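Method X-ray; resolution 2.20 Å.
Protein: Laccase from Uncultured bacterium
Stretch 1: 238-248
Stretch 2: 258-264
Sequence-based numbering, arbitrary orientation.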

# COMPACT_ATOMS: atom_id res chain seq x y z
N ASP A 238 -17.48 -3.60 13.87
CA ASP A 238 -18.51 -4.60 14.05
C ASP A 238 -19.53 -4.45 12.94
O ASP A 238 -19.85 -3.32 12.53
CB ASP A 238 -19.21 -4.40 15.41
CG ASP A 238 -18.26 -4.61 16.60
OD1 ASP A 238 -17.57 -5.66 16.66
OD2 ASP A 238 -18.23 -3.73 17.49
N VAL A 239 -20.02 -5.57 12.44
CA VAL A 239 -21.04 -5.56 11.40
C VAL A 239 -22.39 -5.22 12.04
O VAL A 239 -22.94 -6.04 12.80
CB VAL A 239 -21.12 -6.90 10.68
CG1 VAL A 239 -22.17 -6.84 9.58
CG2 VAL A 239 -19.75 -7.29 10.13
N ILE A 240 -22.91 -4.04 11.75
CA ILE A 240 -24.10 -3.59 12.50
C ILE A 240 -25.47 -3.90 11.89
O ILE A 240 -26.48 -3.71 12.55
CB ILE A 240 -24.02 -2.10 13.01
CG1 ILE A 240 -23.85 -1.11 11.87
CG2 ILE A 240 -22.91 -1.93 14.04
CD1 ILE A 240 -23.88 0.34 12.35
N THR A 241 -25.51 -4.40 10.65
CA THR A 241 -26.81 -4.65 10.01
C THR A 241 -26.86 -5.88 9.10
O THR A 241 -25.92 -6.68 9.08
CB THR A 241 -27.33 -3.37 9.30
OG1 THR A 241 -28.76 -3.46 9.13
CG2 THR A 241 -26.62 -3.14 7.95
N ASP A 242 -27.97 -6.04 8.38
CA ASP A 242 -28.17 -7.14 7.42
C ASP A 242 -27.77 -6.76 5.99
O ASP A 242 -27.69 -7.62 5.11
CB ASP A 242 -29.63 -7.62 7.45
N ALA A 243 -27.51 -5.48 5.76
CA ALA A 243 -27.08 -5.02 4.45
C ALA A 243 -25.62 -5.41 4.32
O ALA A 243 -24.93 -5.55 5.33
CB ALA A 243 -27.26 -3.49 4.29
N PRO A 244 -25.14 -5.59 3.08
CA PRO A 244 -23.72 -5.89 2.92
C PRO A 244 -22.88 -4.75 3.48
O PRO A 244 -23.36 -3.61 3.55
CB PRO A 244 -23.55 -5.98 1.41
CG PRO A 244 -24.93 -6.25 0.88
CD PRO A 244 -25.81 -5.44 1.77
N ILE A 245 -21.67 -5.06 3.91
CA ILE A 245 -20.69 -4.03 4.18
C ILE A 245 -20.33 -3.40 2.83
O ILE A 245 -20.14 -4.12 1.85
CB ILE A 245 -19.44 -4.62 4.84
CG1 ILE A 245 -19.84 -5.40 6.10
CG2 ILE A 245 -18.44 -3.52 5.15
CD1 ILE A 245 -18.73 -6.24 6.69
N GLY A 246 -20.30 -2.06 2.77
CA GLY A 246 -20.06 -1.33 1.51
C GLY A 246 -18.87 -0.40 1.62
O GLY A 246 -18.67 0.24 2.67
N PHE A 247 -18.08 -0.35 0.54
CA PHE A 247 -16.95 0.54 0.39
C PHE A 247 -17.29 1.60 -0.66
O PHE A 247 -17.41 1.31 -1.88
CB PHE A 247 -15.70 -0.25 -0.02
CG PHE A 247 -15.24 -1.24 1.02
CD1 PHE A 247 -14.41 -0.84 2.06
CD2 PHE A 247 -15.70 -2.56 1.00
CE1 PHE A 247 -14.01 -1.75 3.04
CE2 PHE A 247 -15.31 -3.48 2.00
CZ PHE A 247 -14.47 -3.06 3.02
N VAL A 248 -17.47 2.83 -0.21
CA VAL A 248 -18.01 3.87 -1.05
C VAL A 248 -17.01 4.97 -1.38
O VAL A 248 -16.28 5.43 -0.54
CB VAL A 248 -19.35 4.43 -0.47
CG1 VAL A 248 -19.88 5.59 -1.32
CG2 VAL A 248 -20.40 3.33 -0.44
N LEU A 258 -17.61 0.96 -4.77
CA LEU A 258 -16.34 0.22 -5.05
C LEU A 258 -16.50 -1.30 -4.92
O LEU A 258 -15.90 -2.07 -5.67
CB LEU A 258 -15.23 0.67 -4.11
CG LEU A 258 -14.87 2.16 -4.15
CD1 LEU A 258 -13.95 2.53 -2.96
CD2 LEU A 258 -14.19 2.46 -5.47
N GLY A 259 -17.29 -1.72 -3.94
CA GLY A 259 -17.55 -3.13 -3.73
C GLY A 259 -18.19 -3.33 -2.38
O GLY A 259 -18.41 -2.37 -1.64
N GLU A 260 -18.48 -4.59 -2.05
CA GLU A 260 -19.17 -4.94 -0.82
C GLU A 260 -18.82 -6.33 -0.30
O GLU A 260 -18.28 -7.17 -1.02
CB GLU A 260 -20.69 -4.77 -0.96
CG GLU A 260 -21.32 -5.53 -2.11
CD GLU A 260 -22.69 -4.98 -2.47
OE1 GLU A 260 -23.04 -3.88 -2.00
OE2 GLU A 260 -23.42 -5.67 -3.22
N ILE A 261 -19.09 -6.54 0.98
CA ILE A 261 -18.93 -7.83 1.61
C ILE A 261 -20.35 -8.22 1.98
O ILE A 261 -20.98 -7.57 2.81
CB ILE A 261 -18.03 -7.72 2.87
CG1 ILE A 261 -16.63 -7.24 2.47
CG2 ILE A 261 -17.97 -9.03 3.62
CD1 ILE A 261 -15.79 -6.81 3.61
N PRO A 262 -20.88 -9.26 1.31
CA PRO A 262 -22.24 -9.71 1.56
C PRO A 262 -22.37 -10.27 2.96
O PRO A 262 -21.44 -10.90 3.48
CB PRO A 262 -22.46 -10.81 0.51
CG PRO A 262 -21.09 -11.25 0.13
CD PRO A 262 -20.23 -10.01 0.22
N VAL A 263 -23.51 -9.98 3.57
CA VAL A 263 -23.77 -10.36 4.94
C VAL A 263 -24.90 -11.36 4.93
O VAL A 263 -25.93 -11.13 4.29
CB VAL A 263 -24.14 -9.14 5.81
CG1 VAL A 263 -24.56 -9.58 7.23
CG2 VAL A 263 -22.99 -8.16 5.88
N LYS A 264 -24.71 -12.46 5.65
CA LYS A 264 -25.75 -13.49 5.80
C LYS A 264 -25.69 -14.10 7.19
O LYS A 264 -24.61 -14.41 7.69
CB LYS A 264 -25.57 -14.61 4.76

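Two antiparallel strands, 245-248 and 258-261, are joined here through their backbones; no side chain donates or accepts a hydrogen bond across the contact. Their axes approach to 4.6 Å and their directions differ by 166°. Ile-245 and Ile-261 form the most regular unit, an antiparallel pair in which each residue gives one bond and receives one. Ile-245 N donates to Ile-261 O at 2.8 Å, bent to 134° at the hydrogen, while Ile-261 N donates to Ile-245 O, also at 2.8 Å and straighter at 157°. Both residues thus have their amide and carbonyl groups satisfied, which matters because both are buried.

Farther along, Phe-247 is also satisfied at both polar backbone atoms, but by two different residues. Its N donates to Gly-259 O at 3.0 Å, nearly linear at 171°, whereas its O accepts from Leu-258 N at 2.9 Å and 140°. The second bond reaches one residue beyond Gly-259, so the ladder loses its regularity here. The backbone angles change at the same place: Leu-258 has phi/psi of -70/-37, and Gly-259, at 166/-179, adopts an extended conformation that is readily accessible to glycine.

Between these bonded positions lies the non-hydrogen-bonded pair of Gly-246 and Glu-260, whose CA atoms are 4.4 Å apart. Gly-246 has no side chain, although there is room for a CB. Glu-260 is exposed, as suits a charged residue; its CB lies 2.9 Å from Ile-245 O, a close packing contact, and 3.9 Å from Pro-244 CB.

The side chains of Ile-245, Phe-247 and Ile-261 share the other face of the sheet. Beta-branched isoleucines favor extended backbone and offer bulk close to it: Ile-245 CB and Ile-261 CB are 3.9 Å apart. With chi1 in the m well and chi2 in t, Ile-261 brings CD1 to 3.7 Å from Phe-247 CE2, meeting the ring at its edge. Leu-258 adds apolar cover, its CB 4.2 Å from Phe-247 CB.

Beyond the ladder, Val-263 points toward the first stretch and continues the apolar packing. Its CG2 lies 4.0 Å from Val-239 CG1 and 4.2 Å from Ile-245 CG1, and also 3.3 Å from Ala-243 O. Pro-244, which has no amide hydrogen to donate, sits just before the paired strand and packs its CB 4.0 Å from Pro-262 CA. Together the two stretches bury 578 Å², combining backbone hydrogen bonds with apolar packing.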